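Local coordinates for protein gamma-glutamyltranspeptidase (Ggt) (Helicobacter pylori 26695, PDB 5BPK) that probably cleaves and transfers the gamma-glutamyl group of glutathione and related compounds, as a member of the N-terminal nucleophile (Ntn) hydrolase clan, at residues V136-E144 / I223-Y232; A166-A177 / Q206-A217. All coordinates share one frame; numbering follows the deposited sequence. Where two conformers were deposited one is given.

Both contacts draw on helix 214-226: contact 2 takes its first turn and contact 1 its last residues. Helices 139-150 and 155-168, successive in the chain, likewise each supply one contact. The two centres lie 23 Å apart, and their nearest atoms, about 7 Å apart, do not touch. Contact 1 is buried and rests on side chains: apolar groups pack around V140, while one hydroxyl and one carboxylate reach backbone amides. Contact 2, farther from the centre of the chain, has many exposed residues at its rim and is held by five main-chain hydrogen bonds, with a buried aromatic pair and a buried alanine pair, A166 and A217, beside them.

Contact 1 of 2, residues V136-E144 / I223-Y232; sequences VPGTVAGME and IKTLGAKGFY
Y232 points its ring edge at the start of helix 139-150, with the hydroxyl set between the carbonyl of P137, just before the helix, and the amide of A141 in its first turn. Y232 OH donates to P137 O at 2.7 Å, from above the carbonyl plane, and accepts from A141 N at 3.2 Å. A water that takes the N-H of V140 donates to the same hydroxyl, which therefore has three partners. The phenol thus stands between the groups that an i to i+4 helical bond would join, and the three bonds hold the hydroxyl and probably orient its O-H. One face of the ring is packed by F231 CD2, 3.5 Å above the centre of the Y232 ring. The CB of A141 also packs on the hydroxyl oxygen.

Beside it, V140 reaches out with both methyls. Its CG1, anti to the backbone N (chi1 173°), turns to the backbone of A228 and CB of F231. CG2 meets I223 CD1 tip to tip at 3.8 Å and sits over one face of the F231 ring, a CH-pi contact 4.2 Å from the centroid. P137 crosses F231 at about a right angle, its CB 4.0 Å from F231 CE2. The F231 ring also meets F35 of the neighbouring chain, so the cluster extends to the subunit interface.

Farther along the helix, the extended chain of E144 carries its carboxylate to the turn after helix 214-226, where G227 breaks the helix with positive phi. E144 OE1 accepts from A228 N at 2.7 Å in a nearly straight bond (166°), met from above the carboxylate plane, and OE2 lies against the A228 methyl. This bond would probably favour the charged form of E144.

On another side, T139 and M143 touch F102 of strand 97-102. This is a helix N-terminus packed against the bend that follows helix 214-226, within the layered alpha-beta-beta-alpha architecture of Ntn hydrolases.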
loop_
_atom_site.group_PDB
_atom_site.type_symbol
_atom_site.label_atom_id
_atom_site.label_comp_id
_atom_site.label_asym_id
_atom_site.label_seq_id
_atom_site.Cartn_x
_atom_site.Cartn_y
_atom_site.Cartn_z
ATOM N N VAL A 136 -12.386 3.712 -10.644
ATOM C CA VAL A 136 -12.422 5.177 -10.695
ATOM C C VAL A 136 -11.326 5.750 -9.782
ATOM O O VAL A 136 -11.338 5.471 -8.594
ATOM C CB VAL A 136 -13.801 5.723 -10.256
ATOM C CG1 VAL A 136 -13.842 7.221 -10.462
ATOM C CG2 VAL A 136 -14.928 5.042 -11.041
ATOM N N PRO A 137 -10.368 6.536 -10.332
ATOM C CA PRO A 137 -9.240 6.998 -9.505
ATOM C C PRO A 137 -9.642 7.875 -8.316
ATOM O O PRO A 137 -10.487 8.778 -8.461
ATOM C CB PRO A 137 -8.411 7.826 -10.475
ATOM C CG PRO A 137 -8.717 7.233 -11.834
ATOM C CD PRO A 137 -10.181 6.882 -11.753
ATOM N N GLY A 138 -9.008 7.622 -7.175
ATOM C CA GLY A 138 -9.241 8.364 -5.944
ATOM C C GLY A 138 -8.120 9.263 -5.471
ATOM O O GLY A 138 -8.349 10.097 -4.602
ATOM N N THR A 139 -6.903 9.095 -6.009
ATOM C CA THR A 139 -5.736 9.821 -5.483
ATOM C C THR A 139 -5.895 11.334 -5.427
ATOM O O THR A 139 -5.592 11.934 -4.409
ATOM C CB THR A 139 -4.474 9.459 -6.252
ATOM O OG1 THR A 139 -4.205 8.073 -6.010
ATOM C CG2 THR A 139 -3.262 10.322 -5.846
ATOM N N VAL A 140 -6.356 11.951 -6.512
ATOM C CA VAL A 140 -6.440 13.409 -6.528
ATOM C C VAL A 140 -7.446 13.906 -5.475
ATOM O O VAL A 140 -7.187 14.887 -4.743
ATOM C CB VAL A 140 -6.789 13.943 -7.924
ATOM C CG1 VAL A 140 -7.046 15.435 -7.873
ATOM C CG2 VAL A 140 -5.639 13.617 -8.913
ATOM N N ALA A 141 -8.569 13.203 -5.373
ATOM C CA ALA A 141 -9.578 13.504 -4.361
ATOM C C ALA A 141 -9.024 13.322 -2.941
ATOM O O ALA A 141 -9.344 14.103 -2.037
ATOM C CB ALA A 141 -10.813 12.650 -4.582
ATOM N N GLY A 142 -8.196 12.293 -2.755
ATOM C CA GLY A 142 -7.591 12.021 -1.462
ATOM C C GLY A 142 -6.612 13.103 -1.054
ATOM O O GLY A 142 -6.626 13.559 0.098
ATOM N N MET A 143 -5.751 13.513 -1.988
ATOM C CA MET A 143 -4.792 14.581 -1.698
ATOM C C MET A 143 -5.512 15.856 -1.296
ATOM O O MET A 143 -5.148 16.486 -0.298
ATOM C CB MET A 143 -3.879 14.867 -2.895
ATOM C CG MET A 143 -2.941 13.726 -3.288
ATOM S SD MET A 143 -1.821 13.139 -2.001
ATOM C CE MET A 143 -2.555 11.566 -1.611
ATOM N N GLU A 144 -6.547 16.225 -2.049
ATOM C CA GLU A 144 -7.270 17.459 -1.750
ATOM C C GLU A 144 -8.017 17.374 -0.412
ATOM O O GLU A 144 -8.020 18.329 0.376
ATOM C CB GLU A 144 -8.244 17.818 -2.870
ATOM C CG GLU A 144 -8.881 19.184 -2.659
ATOM C CD GLU A 144 -9.856 19.552 -3.746
ATOM O OE1 GLU A 144 -9.456 20.315 -4.640
ATOM O OE2 GLU A 144 -11.012 19.069 -3.705
ATOM N N ILE A 223 -5.193 20.763 -12.019
ATOM C CA ILE A 223 -5.424 20.503 -10.609
ATOM C C ILE A 223 -4.966 21.702 -9.777
ATOM O O ILE A 223 -5.677 22.131 -8.874
ATOM C CB ILE A 223 -4.741 19.188 -10.166
ATOM C CG1 ILE A 223 -5.353 17.997 -10.928
ATOM C CG2 ILE A 223 -4.864 18.990 -8.652
ATOM C CD1 ILE A 223 -4.503 16.710 -10.901
ATOM N N LYS A 224 -3.792 22.245 -10.105
ATOM C CA LYS A 224 -3.272 23.437 -9.431
ATOM C C LYS A 224 -4.284 24.577 -9.485
ATOM O O LYS A 224 -4.521 25.242 -8.482
ATOM C CB LYS A 224 -1.953 23.883 -10.073
ATOM C CG LYS A 224 -1.391 25.209 -9.545
ATOM C CD LYS A 224 -0.068 25.522 -10.212
ATOM C CE LYS A 224 0.408 26.924 -9.927
ATOM N NZ LYS A 224 1.785 27.128 -10.439
ATOM N N THR A 225 -4.868 24.792 -10.659
ATOM C CA THR A 225 -5.736 25.950 -10.902
ATOM C C THR A 225 -7.165 25.780 -10.376
ATOM O O THR A 225 -7.756 26.743 -9.870
ATOM C CB THR A 225 -5.772 26.294 -12.415
ATOM O OG1 THR A 225 -4.457 26.669 -12.844
ATOM C CG2 THR A 225 -6.727 27.450 -12.701
ATOM N N LEU A 226 -7.705 24.564 -10.492
ATOM C CA LEU A 226 -9.110 24.276 -10.186
ATOM C C LEU A 226 -9.323 23.327 -9.005
ATOM O O LEU A 226 -10.466 23.066 -8.619
ATOM C CB LEU A 226 -9.783 23.660 -11.414
ATOM C CG LEU A 226 -9.720 24.492 -12.695
ATOM C CD1 LEU A 226 -10.242 23.680 -13.848
ATOM C CD2 LEU A 226 -10.511 25.792 -12.517
ATOM N N GLY A 227 -8.240 22.792 -8.444
ATOM C CA GLY A 227 -8.349 21.762 -7.418
ATOM C C GLY A 227 -8.740 20.435 -8.032
ATOM O O GLY A 227 -8.512 20.193 -9.227
ATOM N N ALA A 228 -9.340 19.574 -7.210
ATOM C CA ALA A 228 -9.724 18.228 -7.627
ATOM C C ALA A 228 -10.696 18.259 -8.810
ATOM O O ALA A 228 -10.666 17.373 -9.657
ATOM C CB ALA A 228 -10.323 17.464 -6.450
ATOM N N LYS A 229 -11.528 19.302 -8.895
ATOM C CA LYS A 229 -12.434 19.444 -10.038
ATOM C C LYS A 229 -11.697 19.519 -11.387
ATOM O O LYS A 229 -12.283 19.202 -12.428
ATOM C CB LYS A 229 -13.356 20.654 -9.849
ATOM C CG LYS A 229 -14.484 20.405 -8.856
ATOM N N GLY A 230 -10.421 19.912 -11.364
ATOM C CA GLY A 230 -9.579 19.897 -12.564
ATOM C C GLY A 230 -9.244 18.509 -13.079
ATOM O O GLY A 230 -8.810 18.344 -14.229
ATOM N N PHE A 231 -9.436 17.505 -12.226
ATOM C CA PHE A 231 -9.278 16.109 -12.605
ATOM C C PHE A 231 -10.630 15.448 -12.873
ATOM O O PHE A 231 -10.787 14.741 -13.880
ATOM C CB PHE A 231 -8.536 15.342 -11.504
ATOM C CG PHE A 231 -8.262 13.894 -11.841
ATOM C CD1 PHE A 231 -7.091 13.538 -12.493
ATOM C CD2 PHE A 231 -9.164 12.889 -11.504
ATOM C CE1 PHE A 231 -6.824 12.211 -12.812
ATOM C CE2 PHE A 231 -8.897 11.543 -11.825
ATOM C CZ PHE A 231 -7.731 11.212 -12.476
ATOM N N TYR A 232 -11.586 15.652 -11.961
ATOM C CA TYR A 232 -12.861 14.918 -11.969
ATOM C C TYR A 232 -13.964 15.547 -12.834
ATOM O O TYR A 232 -15.012 14.925 -13.029
ATOM C CB TYR A 232 -13.379 14.691 -10.533
ATOM C CG TYR A 232 -12.468 13.771 -9.723
ATOM C CD1 TYR A 232 -12.550 12.383 -9.850
ATOM C CD2 TYR A 232 -11.507 14.298 -8.867
ATOM C CE1 TYR A 232 -11.699 11.540 -9.131
ATOM C CE2 TYR A 232 -10.643 13.474 -8.144
ATOM C CZ TYR A 232 -10.744 12.096 -8.284
ATOM O OH TYR A 232 -9.897 11.279 -7.587
HETATM O O HOH W 1 -7.164 10.589 -8.920
HETATM O O HOH W 2 -12.155 20.810 -6.476
#

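Contact 2 of 2, residues A166-A177 / Q206-A217; sequences AENGYAISQRQA and QEGDLFVQKDLA
Q206 opens a type II turn, its O accepting from D209 N and touching I172 CB at 3.6 Å. E207 follows with an extended side chain that runs obliquely across Q174, OE1 resting 3.4 Å from Q174 CB, while the A177 methyl packs against the backbone N of E207. Next, G208 N donates to I172 O at 2.8 Å, and the positive phi of the turn suits this glycine. D209 returns the bond, its O accepting from I172 N, with the CA-H of A171 as a further contact; D209 OD2 accepts from the backbone N of Q206, met from above the carboxylate plane, and forms a salt bridge with K199.

L210 pairs with A171 as the non-hydrogen-bonded bridge of a two-stranded antiparallel ribbon and folds CD1 over Y170 N. F211 and Y170 form the hydrogen-bonded pair: F211 N to Y170 O is short and straight (2.8 Å, 169°), whereas Y170 N meets F211 O at 3.3 Å from above the carbonyl plane. The side chains run side by side, pointing the same way, and the edge of the F211 ring is turned toward the face of Y170 in an offset T-shaped arrangement with planes 77° apart. A chi1 of 61° at Y170 accompanies this placement, its OH reaching F211 CD2. I172 CD1 presses on F211 CB at 3.5 Å.

V212 tucks CG1 against E167 O at the end of helix 155-168. Q213, N-cap of helix 214-226, donates its N to A166 O at 2.8 Å in the carbonyl plane, and its NE2 shares V74 O with Y170 OH. One turn on, the A217 methyl meets A166 CB at 3.7 Å.

Since all five hydrogen bonds join main-chain atoms, the register owes little to polar side chains; A166, Y170 and L216 meet helix 61-75, while F211 and A217 pack within the contact.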
loop_
_atom_site.group_PDB
_atom_site.type_symbol
_atom_site.label_atom_id
_atom_site.label_comp_id
_atom_site.label_asym_id
_atom_site.label_seq_id
_atom_site.Cartn_x
_atom_site.Cartn_y
_atom_site.Cartn_z
ATOM N N ALA A 166 7.619 17.360 -14.049
ATOM C CA ALA A 166 6.927 16.888 -15.248
ATOM C C ALA A 166 7.328 17.693 -16.480
ATOM O O ALA A 166 7.598 17.132 -17.543
ATOM C CB ALA A 166 5.406 16.912 -15.052
ATOM N N GLU A 167 7.392 19.008 -16.326
ATOM C CA GLU A 167 7.712 19.893 -17.443
ATOM C C GLU A 167 9.175 19.819 -17.883
ATOM O O GLU A 167 9.467 19.818 -19.080
ATOM C CB GLU A 167 7.382 21.343 -17.084
ATOM C CG GLU A 167 5.906 21.653 -16.942
ATOM C CD GLU A 167 5.640 23.102 -16.564
ATOM O OE1 GLU A 167 6.572 23.783 -16.095
ATOM O OE2 GLU A 167 4.491 23.555 -16.734
ATOM N N ASN A 168 10.090 19.787 -16.921
ATOM C CA ASN A 168 11.521 19.891 -17.217
ATOM C C ASN A 168 12.197 18.532 -17.289
ATOM O O ASN A 168 13.268 18.387 -17.885
ATOM C CB ASN A 168 12.223 20.756 -16.155
ATOM C CG ASN A 168 11.623 22.156 -16.030
ATOM O OD1 ASN A 168 11.054 22.695 -16.976
ATOM N ND2 ASN A 168 11.762 22.750 -14.851
ATOM N N GLY A 169 11.573 17.541 -16.658
ATOM C CA GLY A 169 12.072 16.187 -16.671
ATOM C C GLY A 169 13.049 15.823 -15.574
ATOM O O GLY A 169 13.490 16.667 -14.775
ATOM N N TYR A 170 13.355 14.533 -15.537
ATOM C CA TYR A 170 14.346 13.966 -14.632
ATOM C C TYR A 170 14.993 12.765 -15.313
ATOM O O TYR A 170 14.428 12.187 -16.249
ATOM C CB TYR A 170 13.710 13.551 -13.292
ATOM C CG TYR A 170 12.640 12.494 -13.420
ATOM C CD1 TYR A 170 11.313 12.836 -13.659
ATOM C CD2 TYR A 170 12.963 11.145 -13.305
ATOM C CE1 TYR A 170 10.326 11.849 -13.789
ATOM C CE2 TYR A 170 11.989 10.152 -13.434
ATOM C CZ TYR A 170 10.673 10.514 -13.667
ATOM O OH TYR A 170 9.697 9.547 -13.798
ATOM N N ALA A 171 16.188 12.414 -14.853
ATOM C CA ALA A 171 16.952 11.332 -15.454
ATOM C C ALA A 171 16.423 9.973 -15.004
ATOM O O ALA A 171 16.202 9.750 -13.819
ATOM C CB ALA A 171 18.428 11.464 -15.098
ATOM N N ILE A 172 16.234 9.071 -15.963
ATOM C CA ILE A 172 15.779 7.717 -15.675
ATOM C C ILE A 172 16.883 6.979 -14.905
ATOM O O ILE A 172 18.045 6.994 -15.308
ATOM C CB ILE A 172 15.423 6.945 -16.984
ATOM C CG1 ILE A 172 14.201 7.554 -17.685
ATOM C CG2 ILE A 172 15.174 5.467 -16.692
ATOM C CD1 ILE A 172 12.909 7.458 -16.892
ATOM N N SER A 173 16.520 6.353 -13.790
ATOM C CA SER A 173 17.476 5.604 -12.980
ATOM C C SER A 173 17.693 4.220 -13.588
ATOM O O SER A 173 16.951 3.806 -14.485
ATOM C CB SER A 173 16.978 5.473 -11.537
ATOM O OG SER A 173 15.828 4.643 -11.455
ATOM N N GLN A 174 18.719 3.517 -13.109
ATOM C CA GLN A 174 18.952 2.130 -13.513
ATOM C C GLN A 174 17.714 1.278 -13.256
ATOM O O GLN A 174 17.287 0.516 -14.128
ATOM C CB GLN A 174 20.148 1.511 -12.770
ATOM C CG GLN A 174 20.433 0.067 -13.197
ATOM C CD GLN A 174 21.502 -0.611 -12.359
ATOM O OE1 GLN A 174 22.402 0.040 -11.828
ATOM N NE2 GLN A 174 21.414 -1.935 -12.250
ATOM N N ARG A 175 17.144 1.401 -12.059
ATOM C CA ARG A 175 15.993 0.585 -11.677
ATOM C C ARG A 175 14.783 0.918 -12.548
ATOM O O ARG A 175 14.060 0.017 -12.958
ATOM C CB ARG A 175 15.654 0.743 -10.187
ATOM C CG ARG A 175 14.468 -0.103 -9.703
ATOM C CD ARG A 175 14.635 -1.588 -10.016
ATOM N NE ARG A 175 13.471 -2.371 -9.600
ATOM C CZ ARG A 175 13.090 -3.528 -10.143
ATOM N NH1 ARG A 175 13.773 -4.080 -11.146
ATOM N NH2 ARG A 175 12.004 -4.141 -9.678
ATOM N N GLN A 176 14.586 2.201 -12.847
ATOM C CA GLN A 176 13.479 2.612 -13.717
ATOM C C GLN A 176 13.653 2.101 -15.149
ATOM O O GLN A 176 12.687 1.674 -15.761
ATOM C CB GLN A 176 13.323 4.128 -13.714
ATOM C CG GLN A 176 12.765 4.666 -12.400
ATOM C CD GLN A 176 12.785 6.182 -12.305
ATOM O OE1 GLN A 176 13.592 6.853 -12.948
ATOM N NE2 GLN A 176 11.891 6.730 -11.484
ATOM N N ALA A 177 14.881 2.136 -15.671
ATOM C CA ALA A 177 15.161 1.518 -16.969
ATOM C C ALA A 177 14.719 0.051 -16.941
ATOM O O ALA A 177 14.114 -0.426 -17.897
ATOM C CB ALA A 177 16.641 1.613 -17.331
ATOM N N GLN A 206 16.237 4.666 -21.693
ATOM C CA GLN A 206 17.409 4.029 -21.119
ATOM C C GLN A 206 17.884 4.804 -19.906
ATOM O O GLN A 206 17.521 5.972 -19.708
ATOM C CB GLN A 206 18.545 3.986 -22.151
ATOM C CG GLN A 206 18.178 3.294 -23.456
ATOM C CD GLN A 206 17.924 1.807 -23.290
ATOM O OE1 GLN A 206 18.226 1.224 -22.247
ATOM N NE2 GLN A 206 17.378 1.180 -24.329
ATOM N N GLU A 207 18.703 4.146 -19.098
ATOM C CA GLU A 207 19.279 4.776 -17.909
ATOM C C GLU A 207 19.998 6.073 -18.280
ATOM O O GLU A 207 20.843 6.090 -19.183
ATOM C CB GLU A 207 20.252 3.820 -17.214
ATOM C CG GLU A 207 20.853 4.386 -15.920
ATOM C CD GLU A 207 21.854 3.447 -15.248
ATOM O OE1 GLU A 207 21.937 2.252 -15.617
ATOM O OE2 GLU A 207 22.559 3.916 -14.338
ATOM N N GLY A 208 19.646 7.153 -17.587
ATOM C CA GLY A 208 20.243 8.464 -17.809
ATOM C C GLY A 208 19.504 9.371 -18.779
ATOM O O GLY A 208 19.803 10.562 -18.844
ATOM N N ASP A 209 18.542 8.829 -19.531
ATOM C CA ASP A 209 17.724 9.638 -20.441
ATOM C C ASP A 209 16.844 10.586 -19.647
ATOM O O ASP A 209 16.346 10.218 -18.591
ATOM C CB ASP A 209 16.793 8.779 -21.311
ATOM C CG ASP A 209 17.510 8.061 -22.440
ATOM O OD1 ASP A 209 18.666 8.404 -22.774
ATOM O OD2 ASP A 209 16.888 7.147 -23.019
ATOM N N LEU A 210 16.641 11.789 -20.185
ATOM C CA LEU A 210 15.709 12.761 -19.618
ATOM C C LEU A 210 14.281 12.349 -19.967
ATOM O O LEU A 210 13.929 12.210 -21.146
ATOM C CB LEU A 210 16.001 14.167 -20.158
ATOM C CG LEU A 210 15.276 15.304 -19.440
ATOM C CD1 LEU A 210 15.804 15.467 -18.023
ATOM C CD2 LEU A 210 15.397 16.599 -20.215
ATOM N N PHE A 211 13.473 12.141 -18.932
ATOM C CA PHE A 211 12.078 11.727 -19.070
ATOM C C PHE A 211 11.190 12.939 -18.766
ATOM O O PHE A 211 11.100 13.377 -17.616
ATOM C CB PHE A 211 11.781 10.590 -18.096
ATOM C CG PHE A 211 10.433 9.972 -18.280
ATOM C CD1 PHE A 211 10.094 9.383 -19.484
ATOM C CD2 PHE A 211 9.497 9.987 -17.266
ATOM C CE1 PHE A 211 8.851 8.822 -19.675
ATOM C CE2 PHE A 211 8.250 9.411 -17.450
ATOM C CZ PHE A 211 7.931 8.826 -18.655
ATOM N N VAL A 212 10.561 13.472 -19.814
ATOM C CA VAL A 212 9.721 14.663 -19.740
ATOM C C VAL A 212 8.275 14.240 -19.948
ATOM O O VAL A 212 7.990 13.382 -20.793
ATOM C CB VAL A 212 10.133 15.688 -20.828
ATOM C CG1 VAL A 212 9.223 16.898 -20.796
ATOM C CG2 VAL A 212 11.591 16.085 -20.629
ATOM N N GLN A 213 7.368 14.833 -19.170
ATOM C CA GLN A 213 5.952 14.445 -19.182
ATOM C C GLN A 213 5.048 15.656 -19.358
ATOM O O GLN A 213 4.404 16.124 -18.418
ATOM C CB GLN A 213 5.612 13.684 -17.901
ATOM C CG GLN A 213 6.345 12.362 -17.808
ATOM C CD GLN A 213 6.046 11.612 -16.528
ATOM O OE1 GLN A 213 5.165 10.744 -16.492
ATOM N NE2 GLN A 213 6.774 11.945 -15.468
ATOM N N LYS A 214 4.997 16.148 -20.592
ATOM C CA LYS A 214 4.321 17.388 -20.908
ATOM C C LYS A 214 2.805 17.335 -20.664
ATOM O O LYS A 214 2.237 18.277 -20.116
ATOM C CB LYS A 214 4.620 17.753 -22.359
ATOM C CG LYS A 214 4.202 19.141 -22.758
ATOM C CD LYS A 214 4.646 19.412 -24.179
ATOM C CE LYS A 214 3.914 20.576 -24.789
ATOM N NZ LYS A 214 4.533 20.973 -26.071
ATOM N N ASP A 215 2.156 16.248 -21.082
ATOM C CA ASP A 215 0.709 16.084 -20.865
ATOM C C ASP A 215 0.386 15.925 -19.376
ATOM O O ASP A 215 -0.624 16.454 -18.896
ATOM C CB ASP A 215 0.139 14.894 -21.644
ATOM C CG ASP A 215 -0.042 15.180 -23.123
ATOM O OD1 ASP A 215 0.348 16.274 -23.596
ATOM O OD2 ASP A 215 -0.611 14.303 -23.814
ATOM N N LEU A 216 1.238 15.207 -18.641
ATOM C CA LEU A 216 1.061 15.101 -17.189
ATOM C C LEU A 216 1.150 16.485 -16.538
ATOM O O LEU A 216 0.366 16.806 -15.636
ATOM C CB LEU A 216 2.087 14.146 -16.566
ATOM C CG LEU A 216 1.947 13.865 -15.061
ATOM C CD1 LEU A 216 0.556 13.341 -14.701
ATOM C CD2 LEU A 216 3.024 12.902 -14.559
ATOM N N ALA A 217 2.082 17.312 -17.005
ATOM C CA ALA A 217 2.211 18.668 -16.464
ATOM C C ALA A 217 0.933 19.479 -16.711
ATOM O O ALA A 217 0.485 20.213 -15.831
ATOM C CB ALA A 217 3.444 19.382 -17.048
#